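PDB 4Z9D: pertussis toxin-like subunit ArtA from Escherichia coli, which probably transfers ADP-ribose from NAD to trimeric G proteins, as the enzymatic A subunit of a pertussis-like AB5 toxin. Local coordinates for residues A[31-35]-A[48-52]; A[89-94]-A[163-169]; A[18-23]-A[130-134]. The protein carries 2 engineered substitutions. All blocks are in the same frame, centred on the assembly; numbering follows the deposited sequence.

The three contacts tie one compact ADP-ribosyltransferase domain together at different depths. Interactions 1 and 3 are largely buried, whereas interaction 2 has a covered tyrosine at its heart and a proline-rich outer side nearer solvent. Interactions 1 and 2 adjoin and serve the same three-stranded sheet: L32 of 31-35 packs on S94 and I168, and F50 of 48-52 touches I168. Interaction 3 lies on the opposite side of the chain's centre from interaction 1, on the four-stranded sheet, touching interaction 1 through I51 and F23. Chemistry follows place: a histidine-serine bond beside NAD in the first, a loop fixed by a serine and a water in the second, hydrocarbon packing in the third.

Interaction 1. Residues A[31-35]-A[48-52]; sequences NLQQH and SAFIA. With NAD (nicotinamide-adenine-dinucleotide), chain F.
With CG anti to the backbone N (chi1 171°), H35 carries its imidazole off helix 32-37 toward strand 50-54, and F50, whose CG lies beside its own N (chi1 -51°), answers from the strand with CB over one face of that ring. The contact borders the NAD pocket of the ADP-ribosyltransferase fold, to which H35 and A52 both contribute, with F50 packed behind H35. F50 CB sits almost on the ring normal, 3.8 Å from the H35 centroid, a CH-pi contact; farther out, the F50 ring turns an edge to the same imidazole, the two planes standing 66° apart in a T-shaped pair.

S48 helps fix the rotation of the imidazole. Its OG is 2.8 Å from H35 ND1, a hydrogen bond that either group could donate, and the same oxygen accepts from F50 N at 3.0 Å to close an ST turn. Two bonds thus grip one buried hydroxyl and couple the helix side chain to the start of the strand. L32 places CD1 over one face of the F50 ring, toward its rim, at 4.1 Å from CE2. At the helix start N31 acts as N-cap, its OD1 receiving Q34 N from above the carbonyl plane. On the ligand side, A52 CB lies 3.9 Å from H35 NE2 and 3.6 Å from C2N of the nicotinamide ring.

Interaction 2. Residues A[89-94]-A[163-169]; sequences YPIQPS and VNPGVIP
Y89, the first residue of the segment 89-94, slots its ring between two residues of the loop 163-169 and illustrates how one aromatic can anchor an irregular chain. N164 covers one face, with CB 3.9 Å from the ring centroid; its amide runs beside the phenol, pointing the same way, with the planes 24° apart. I168 CG1 packs on the opposite face, 4.1 Å from the centroid. The carbonyl oxygen of G166 meets the ring edge in plane, 3.6 Å from Y89 CD2, while P169 CD lies close to the hydroxyl. N164 also shapes the loop from within: OD1 accepts from G166 N in the carbonyl plane, an Asx turn.

P90 comes next, its CG 3.7 Å from V163 CG2 in a small apolar patch, and its carbonyl oxygen faces a water. P93 follows, pressing its ring against the backbone of P165 and G166. S94 provides the direct polar link. With OG anti to the carbonyl carbon (chi1 -69°), S94 receives I168 N on that oxygen at 2.9 Å in a nearly straight bond (174°). The same hydroxyl donates to the water 2.7 Å from OG, and the water in turn donates hydrogen bonds to P90 O and G166 O, so a single solvent molecule joins the strand, the first turn of the helix and the loop.

The loop runs along strand 88-90, an outermost strand of the three-stranded sheet: N164 shares a backbone hydrogen bond with F88 of that strand. Y89 pairs with V120 of strand 118-122, and I168 rests on L32 of helix 32-37, while S94 lies in the first turn of helix 92-100.

Interaction 3. Residues A[18-23]-A[130-134]; sequences IFRDGF and IVEAV
Helix 15-21 packs here against strand 130-139, an inner strand of the four-stranded antiparallel sheet of the ADP-ribosyltransferase fold, and I130 and F19 carry the contact. I130 sends its two branches to different partners. With CG1 beside the backbone N (chi1 -58°), the longer arm delivers CD1 to a place where it packs among I18, G22 and F23, 3.6 Å from I18 CG2. The shorter branch meets the F19 ring, I130 CG2 lying 3.8 Å from F19 CE2.

F19 leads with its far end rather than with a face. CZ lies 3.8 Å from A133 N, which is at the ring edge and in its plane, and 3.9 Å from A133 CB. The F23 side chain crosses that of I130 at about a right angle, and I18 CG2 covers one face of the F23 ring, so the two residues and the I130 methyl form one small cluster. G22, the first residue beyond the helix, has positive phi, which accompanies the turn that sets F23 beside I18; G22 N is bonded to I18 O at 2.7 Å.

Y80 of strand 77-83 extends the apolar layer, touching I18, I130 and A133. E132 starts away from the helix, and its OE1 forms a salt bridge with R81. Between the two segments themselves the contact is built of hydrocarbon and aromatic surfaces, with the edge of F19 against the strand backbone and without polar bonds, so the join probably rests on close packing and burial of apolar surface, while the strand's backbone bonds run to its sheet neighbours, E132 with R81 and A133 with T151.

Interaction 1. Residues A[31-35]-A[48-52]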
loop_
_atom_site.group_PDB
_atom_site.type_symbol
_atom_site.label_atom_id
_atom_site.label_comp_id
_atom_site.label_asym_id
_atom_site.label_seq_id
_atom_site.Cartn_x
_atom_site.Cartn_y
_atom_site.Cartn_z
ATOM N N ASN A 31 6.172 7.878 -11.848
ATOM C CA ASN A 31 6.808 6.750 -12.529
ATOM C C ASN A 31 6.423 5.477 -11.799
ATOM O O ASN A 31 6.999 5.165 -10.749
ATOM C CB ASN A 31 8.336 6.910 -12.567
ATOM C CG ASN A 31 9.027 5.824 -13.397
ATOM O OD1 ASN A 31 8.658 4.650 -13.347
ATOM N ND2 ASN A 31 10.023 6.225 -14.181
ATOM N N LEU A 32 5.442 4.758 -12.342
ATOM C CA LEU A 32 4.886 3.593 -11.653
ATOM C C LEU A 32 5.907 2.465 -11.497
ATOM O O LEU A 32 5.962 1.823 -10.457
ATOM C CB LEU A 32 3.636 3.073 -12.391
ATOM C CG LEU A 32 2.832 1.942 -11.730
ATOM C CD1 LEU A 32 2.257 2.382 -10.395
ATOM C CD2 LEU A 32 1.713 1.461 -12.641
ATOM N N GLN A 33 6.722 2.219 -12.518
ATOM C CA GLN A 33 7.700 1.137 -12.415
ATOM C C GLN A 33 8.710 1.400 -11.299
ATOM O O GLN A 33 9.109 0.488 -10.586
ATOM C CB GLN A 33 8.414 0.911 -13.741
ATOM C CG GLN A 33 9.098 -0.450 -13.775
ATOM C CD GLN A 33 9.317 -0.968 -15.180
ATOM O OE1 GLN A 33 10.002 -1.976 -15.392
ATOM N NE2 GLN A 33 8.745 -0.276 -16.152
ATOM N N GLN A 34 9.136 2.655 -11.189
ATOM C CA GLN A 34 9.995 3.119 -10.107
ATOM C C GLN A 34 9.369 2.832 -8.747
ATOM O O GLN A 34 10.015 2.316 -7.836
ATOM C CB GLN A 34 10.223 4.624 -10.261
ATOM C CG GLN A 34 11.598 5.121 -9.956
ATOM C CD GLN A 34 11.843 6.453 -10.630
ATOM O OE1 GLN A 34 11.525 7.500 -10.078
ATOM N NE2 GLN A 34 12.391 6.416 -11.843
ATOM N N HIS A 35 8.100 3.184 -8.604
ATOM C CA HIS A 35 7.408 2.930 -7.352
ATOM C C HIS A 35 7.344 1.433 -7.024
ATOM O O HIS A 35 7.654 1.012 -5.906
ATOM C CB HIS A 35 6.002 3.511 -7.401
ATOM C CG HIS A 35 5.163 3.107 -6.236
ATOM N ND1 HIS A 35 5.257 3.716 -5.000
ATOM C CD2 HIS A 35 4.243 2.121 -6.102
ATOM C CE1 HIS A 35 4.420 3.129 -4.160
ATOM N NE2 HIS A 35 3.784 2.170 -4.806
ATOM N N SER A 48 7.908 9.215 -4.446
ATOM C CA SER A 48 6.785 8.509 -5.073
ATOM C C SER A 48 5.456 9.250 -4.928
ATOM O O SER A 48 5.147 9.799 -3.864
ATOM C CB SER A 48 6.644 7.111 -4.485
ATOM O OG SER A 48 5.525 6.457 -5.062
ATOM N N ALA A 49 4.673 9.257 -6.005
ATOM C CA ALA A 49 3.347 9.857 -5.981
ATOM C C ALA A 49 2.347 8.946 -5.298
ATOM O O ALA A 49 1.231 9.352 -4.988
ATOM C CB ALA A 49 2.875 10.159 -7.382
ATOM N N PHE A 50 2.743 7.705 -5.099
ATOM C CA PHE A 50 1.788 6.664 -4.760
ATOM C C PHE A 50 1.943 6.159 -3.324
ATOM O O PHE A 50 3.048 6.145 -2.768
ATOM C CB PHE A 50 1.936 5.492 -5.739
ATOM C CG PHE A 50 1.909 5.894 -7.189
ATOM C CD1 PHE A 50 0.721 6.292 -7.788
ATOM C CD2 PHE A 50 3.068 5.875 -7.958
ATOM C CE1 PHE A 50 0.682 6.658 -9.130
ATOM C CE2 PHE A 50 3.045 6.236 -9.305
ATOM C CZ PHE A 50 1.840 6.636 -9.895
ATOM N N ILE A 51 0.832 5.707 -2.752
ATOM C CA ILE A 51 0.824 5.066 -1.432
ATOM C C ILE A 51 0.435 3.607 -1.634
ATOM O O ILE A 51 -0.657 3.317 -2.104
ATOM C CB ILE A 51 -0.163 5.748 -0.472
ATOM C CG1 ILE A 51 0.157 7.246 -0.344
ATOM C CG2 ILE A 51 -0.166 5.062 0.894
ATOM C CD1 ILE A 51 -1.010 8.087 0.183
ATOM N N ALA A 52 1.340 2.689 -1.307
ATOM C CA ALA A 52 1.133 1.274 -1.605
ATOM C C ALA A 52 0.145 0.624 -0.650
ATOM O O ALA A 52 0.187 0.856 0.558
ATOM C CB ALA A 52 2.455 0.528 -1.548
HETATM P PA NAD F . 6.941 3.694 2.008
HETATM O O1A NAD F . 5.603 4.204 1.612
HETATM O O2A NAD F . 8.150 4.507 1.719
HETATM O O5B NAD F . 6.862 3.347 3.598
HETATM C C5B NAD F . 7.982 2.913 4.388
HETATM C C4B NAD F . 8.018 3.784 5.661
HETATM O O4B NAD F . 8.351 5.164 5.322
HETATM C C3B NAD F . 6.640 3.879 6.243
HETATM O O3B NAD F . 6.382 2.656 6.999
HETATM C C2B NAD F . 6.846 5.051 7.159
HETATM O O2B NAD F . 7.781 4.668 8.153
HETATM C C1B NAD F . 7.570 6.018 6.209
HETATM N N9A NAD F . 6.750 6.851 5.259
HETATM C C8A NAD F . 6.057 6.566 4.158
HETATM N N7A NAD F . 5.554 7.708 3.681
HETATM C C5A NAD F . 5.952 8.708 4.474
HETATM C C6A NAD F . 5.733 10.035 4.442
HETATM N N6A NAD F . 4.981 10.495 3.445
HETATM N N1A NAD F . 6.238 10.868 5.367
HETATM C C2A NAD F . 7.022 10.328 6.385
HETATM N N3A NAD F . 7.235 8.943 6.401
HETATM C C4A NAD F . 6.697 8.168 5.445
HETATM O O3 NAD F . 7.171 2.274 1.354
HETATM P PN NAD F . 6.057 1.090 1.367
HETATM O O1N NAD F . 4.686 1.654 1.229
HETATM O O2N NAD F . 6.376 0.147 2.462
HETATM O O5D NAD F . 6.416 0.427 -0.034
HETATM C C5D NAD F . 7.738 -0.034 -0.344
HETATM C C4D NAD F . 7.657 -1.158 -1.382
HETATM O O4D NAD F . 6.695 -2.116 -0.821
HETATM C C3D NAD F . 7.072 -0.661 -2.717
HETATM O O3D NAD F . 7.535 -1.468 -3.806
HETATM C C2D NAD F . 5.606 -0.962 -2.475
HETATM O O2D NAD F . 4.869 -1.015 -3.717
HETATM C C1D NAD F . 5.653 -2.323 -1.793
HETATM N N1N NAD F . 4.327 -2.606 -1.136
HETATM C C2N NAD F . 4.070 -2.158 0.184
HETATM C C3N NAD F . 2.842 -2.363 0.812
HETATM C C7N NAD F . 2.605 -1.926 2.129
HETATM O O7N NAD F . 1.513 -2.403 2.760
HETATM N N7N NAD F . 3.493 -1.110 2.704
HETATM C C4N NAD F . 1.842 -3.027 0.105
HETATM C C5N NAD F . 2.078 -3.480 -1.193
HETATM C C6N NAD F . 3.298 -3.270 -1.826
#

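Interaction 2. Residues A[89-94]-A[163-169]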
loop_
_atom_site.group_PDB
_atom_site.type_symbol
_atom_site.label_atom_id
_atom_site.label_comp_id
_atom_site.label_asym_id
_atom_site.label_seq_id
_atom_site.Cartn_x
_atom_site.Cartn_y
_atom_site.Cartn_z
ATOM N N TYR A 89 -6.145 2.824 -7.298
ATOM C CA TYR A 89 -6.074 2.184 -8.621
ATOM C C TYR A 89 -5.415 0.820 -8.526
ATOM O O TYR A 89 -4.322 0.718 -7.987
ATOM C CB TYR A 89 -5.259 3.031 -9.607
ATOM C CG TYR A 89 -5.842 4.375 -9.968
ATOM C CD1 TYR A 89 -5.721 5.467 -9.113
ATOM C CD2 TYR A 89 -6.457 4.569 -11.200
ATOM C CE1 TYR A 89 -6.247 6.707 -9.462
ATOM C CE2 TYR A 89 -6.977 5.809 -11.557
ATOM C CZ TYR A 89 -6.866 6.862 -10.689
ATOM O OH TYR A 89 -7.380 8.085 -11.051
ATOM N N PRO A 90 -6.073 -0.231 -9.024
ATOM C CA PRO A 90 -5.340 -1.482 -9.242
ATOM C C PRO A 90 -4.252 -1.234 -10.286
ATOM O O PRO A 90 -4.480 -0.445 -11.205
ATOM C CB PRO A 90 -6.412 -2.446 -9.771
ATOM C CG PRO A 90 -7.725 -1.798 -9.436
ATOM C CD PRO A 90 -7.463 -0.320 -9.485
ATOM N N ILE A 91 -3.096 -1.882 -10.180
ATOM C CA ILE A 91 -1.994 -1.489 -11.056
ATOM C C ILE A 91 -2.084 -2.058 -12.478
ATOM O O ILE A 91 -1.484 -1.520 -13.399
ATOM C CB ILE A 91 -0.620 -1.884 -10.458
ATOM C CG1 ILE A 91 -0.491 -3.393 -10.284
ATOM C CG2 ILE A 91 -0.384 -1.170 -9.127
ATOM C CD1 ILE A 91 0.872 -3.803 -9.781
ATOM N N GLN A 92 -2.855 -3.118 -12.671
ATOM C CA GLN A 92 -2.822 -3.842 -13.941
ATOM C C GLN A 92 -3.186 -3.012 -15.197
ATOM O O GLN A 92 -2.497 -3.119 -16.209
ATOM C CB GLN A 92 -3.734 -5.072 -13.840
ATOM C CG GLN A 92 -3.716 -5.979 -15.044
ATOM C CD GLN A 92 -4.580 -7.218 -14.827
ATOM O OE1 GLN A 92 -4.119 -8.216 -14.272
ATOM N NE2 GLN A 92 -5.837 -7.154 -15.263
ATOM N N PRO A 93 -4.267 -2.199 -15.156
ATOM C CA PRO A 93 -4.563 -1.400 -16.352
ATOM C C PRO A 93 -3.431 -0.447 -16.712
ATOM O O PRO A 93 -3.191 -0.161 -17.896
ATOM C CB PRO A 93 -5.820 -0.617 -15.954
ATOM C CG PRO A 93 -6.468 -1.487 -14.918
ATOM C CD PRO A 93 -5.324 -2.053 -14.138
ATOM N N SER A 94 -2.743 0.055 -15.695
ATOM C CA SER A 94 -1.640 0.978 -15.952
ATOM C C SER A 94 -0.430 0.228 -16.483
ATOM O O SER A 94 0.256 0.712 -17.387
ATOM C CB SER A 94 -1.279 1.763 -14.697
ATOM O OG SER A 94 -2.324 2.663 -14.364
ATOM N N VAL A 163 -12.553 1.111 -6.062
ATOM C CA VAL A 163 -11.385 1.655 -6.757
ATOM C C VAL A 163 -11.773 2.253 -8.114
ATOM O O VAL A 163 -12.825 1.949 -8.671
ATOM C CB VAL A 163 -10.318 0.577 -6.980
ATOM C CG1 VAL A 163 -9.871 -0.031 -5.637
ATOM C CG2 VAL A 163 -10.860 -0.495 -7.919
ATOM N N ASN A 164 -10.922 3.131 -8.635
ATOM C CA ASN A 164 -11.049 3.584 -10.010
ATOM C C ASN A 164 -10.594 2.433 -10.897
ATOM O O ASN A 164 -9.531 1.875 -10.672
ATOM C CB ASN A 164 -10.195 4.847 -10.235
ATOM C CG ASN A 164 -10.418 5.483 -11.589
ATOM O OD1 ASN A 164 -10.211 4.856 -12.630
ATOM N ND2 ASN A 164 -10.813 6.753 -11.584
ATOM N N PRO A 165 -11.417 2.033 -11.876
ATOM C CA PRO A 165 -11.077 0.839 -12.654
ATOM C C PRO A 165 -10.095 1.115 -13.793
ATOM O O PRO A 165 -9.718 0.179 -14.504
ATOM C CB PRO A 165 -12.436 0.391 -13.209
ATOM C CG PRO A 165 -13.164 1.672 -13.416
ATOM C CD PRO A 165 -12.733 2.574 -12.256
ATOM N N GLY A 166 -9.679 2.368 -13.958
ATOM C CA GLY A 166 -8.956 2.752 -15.155
ATOM C C GLY A 166 -7.454 2.917 -15.025
ATOM O O GLY A 166 -6.821 2.415 -14.091
ATOM N N VAL A 167 -6.880 3.613 -15.998
ATOM C CA VAL A 167 -5.453 3.912 -16.003
ATOM C C VAL A 167 -5.150 5.099 -15.101
ATOM O O VAL A 167 -5.920 6.050 -15.040
ATOM C CB VAL A 167 -4.960 4.197 -17.439
ATOM C CG1 VAL A 167 -3.453 4.578 -17.463
ATOM C CG2 VAL A 167 -5.242 2.985 -18.331
ATOM N N ILE A 168 -4.046 5.027 -14.371
ATOM C CA ILE A 168 -3.592 6.175 -13.584
ATOM C C ILE A 168 -3.249 7.366 -14.487
ATOM O O ILE A 168 -2.447 7.238 -15.411
ATOM C CB ILE A 168 -2.366 5.815 -12.753
ATOM C CG1 ILE A 168 -2.680 4.671 -11.784
ATOM C CG2 ILE A 168 -1.821 7.043 -12.039
ATOM C CD1 ILE A 168 -1.414 4.045 -11.203
ATOM N N PRO A 169 -3.870 8.529 -14.233
ATOM C CA PRO A 169 -3.607 9.705 -15.065
ATOM C C PRO A 169 -2.219 10.280 -14.822
ATOM O O PRO A 169 -1.623 10.036 -13.769
ATOM C CB PRO A 169 -4.698 10.703 -14.652
ATOM C CG PRO A 169 -5.296 10.175 -13.420
ATOM C CD PRO A 169 -5.017 8.717 -13.329
HETATM O O HOH W 1 -4.372 1.299 -13.193
#

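Interaction 3. Residues A[18-23]-A[130-134]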
loop_
_atom_site.group_PDB
_atom_site.type_symbol
_atom_site.label_atom_id
_atom_site.label_comp_id
_atom_site.label_asym_id
_atom_site.label_seq_id
_atom_site.Cartn_x
_atom_site.Cartn_y
_atom_site.Cartn_z
ATOM N N ILE A 18 -1.917 8.351 12.364
ATOM C CA ILE A 18 -2.522 7.932 11.111
ATOM C C ILE A 18 -4.046 8.101 11.084
ATOM O O ILE A 18 -4.590 8.519 10.070
ATOM C CB ILE A 18 -2.116 6.476 10.796
ATOM C CG1 ILE A 18 -0.590 6.383 10.637
ATOM C CG2 ILE A 18 -2.793 5.979 9.544
ATOM C CD1 ILE A 18 -0.018 7.362 9.575
ATOM N N PHE A 19 -4.736 7.818 12.184
ATOM C CA PHE A 19 -6.192 7.991 12.197
ATOM C C PHE A 19 -6.555 9.456 12.002
ATOM O O PHE A 19 -7.587 9.792 11.404
ATOM C CB PHE A 19 -6.797 7.512 13.513
ATOM C CG PHE A 19 -6.865 6.016 13.656
ATOM C CD1 PHE A 19 -7.219 5.458 14.872
ATOM C CD2 PHE A 19 -6.558 5.168 12.595
ATOM C CE1 PHE A 19 -7.278 4.088 15.035
ATOM C CE2 PHE A 19 -6.633 3.795 12.751
ATOM C CZ PHE A 19 -6.987 3.257 13.978
ATOM N N ARG A 20 -5.664 10.322 12.475
ATOM C CA ARG A 20 -5.900 11.755 12.456
ATOM C C ARG A 20 -5.527 12.294 11.082
ATOM O O ARG A 20 -6.313 12.992 10.442
ATOM C CB ARG A 20 -5.058 12.456 13.527
ATOM C CG ARG A 20 -5.219 13.970 13.559
ATOM C CD ARG A 20 -3.899 14.645 13.887
ATOM N NE ARG A 20 -3.288 14.205 15.127
ATOM C CZ ARG A 20 -1.977 14.038 15.265
ATOM N NH1 ARG A 20 -1.470 13.630 16.420
ATOM N NH2 ARG A 20 -1.177 14.229 14.226
ATOM N N ASP A 21 -4.324 11.946 10.637
ATOM C CA ASP A 21 -3.719 12.544 9.444
ATOM C C ASP A 21 -3.896 11.763 8.150
ATOM O O ASP A 21 -3.743 12.321 7.062
ATOM C CB ASP A 21 -2.222 12.738 9.676
ATOM C CG ASP A 21 -1.928 13.678 10.818
ATOM O OD1 ASP A 21 -2.833 14.446 11.175
ATOM O OD2 ASP A 21 -0.805 13.636 11.367
ATOM N N GLY A 22 -4.220 10.478 8.259
ATOM C CA GLY A 22 -4.245 9.629 7.084
ATOM C C GLY A 22 -2.838 9.381 6.577
ATOM O O GLY A 22 -1.862 9.601 7.302
ATOM N N PHE A 23 -2.731 8.889 5.347
ATOM C CA PHE A 23 -1.439 8.683 4.705
ATOM C C PHE A 23 -1.196 9.727 3.634
ATOM O O PHE A 23 -2.137 10.155 2.972
ATOM C CB PHE A 23 -1.351 7.283 4.077
ATOM C CG PHE A 23 -1.473 6.149 5.069
ATOM C CD1 PHE A 23 -0.395 5.795 5.865
ATOM C CD2 PHE A 23 -2.635 5.390 5.149
ATOM C CE1 PHE A 23 -0.487 4.733 6.765
ATOM C CE2 PHE A 23 -2.728 4.315 6.045
ATOM C CZ PHE A 23 -1.653 3.990 6.845
ATOM N N ILE A 130 -9.820 5.167 7.011
ATOM C CA ILE A 130 -9.139 4.090 7.711
ATOM C C ILE A 130 -10.038 3.499 8.782
ATOM O O ILE A 130 -10.476 4.188 9.703
ATOM C CB ILE A 130 -7.813 4.575 8.304
ATOM C CG1 ILE A 130 -6.936 5.137 7.174
ATOM C CG2 ILE A 130 -7.081 3.432 9.010
ATOM C CD1 ILE A 130 -5.821 6.039 7.648
ATOM N N VAL A 131 -10.306 2.207 8.646
ATOM C CA VAL A 131 -11.243 1.502 9.502
ATOM C C VAL A 131 -10.657 1.217 10.870
ATOM O O VAL A 131 -11.313 1.430 11.899
ATOM C CB VAL A 131 -11.685 0.173 8.838
ATOM C CG1 VAL A 131 -12.644 -0.602 9.730
ATOM C CG2 VAL A 131 -12.342 0.463 7.500
ATOM N N GLU A 132 -9.426 0.712 10.879
ATOM C CA GLU A 132 -8.840 0.169 12.093
ATOM C C GLU A 132 -7.353 -0.091 11.917
ATOM O O GLU A 132 -6.817 -0.035 10.805
ATOM C CB GLU A 132 -9.574 -1.129 12.500
ATOM C CG GLU A 132 -9.460 -2.248 11.466
ATOM C CD GLU A 132 -10.367 -3.443 11.758
ATOM O OE1 GLU A 132 -10.197 -4.483 11.082
ATOM O OE2 GLU A 132 -11.242 -3.345 12.652
ATOM N N ALA A 133 -6.687 -0.371 13.024
ATOM C CA ALA A 133 -5.286 -0.733 12.985
ATOM C C ALA A 133 -5.052 -1.939 13.877
ATOM O O ALA A 133 -5.787 -2.155 14.832
ATOM C CB ALA A 133 -4.427 0.419 13.426
ATOM N N VAL A 134 -4.041 -2.730 13.536
ATOM C CA VAL A 134 -3.594 -3.831 14.386
ATOM C C VAL A 134 -2.078 -3.750 14.541
ATOM O O VAL A 134 -1.358 -3.785 13.540
ATOM C CB VAL A 134 -3.975 -5.206 13.784
ATOM C CG1 VAL A 134 -3.386 -6.339 14.620
ATOM C CG2 VAL A 134 -5.479 -5.344 13.680
#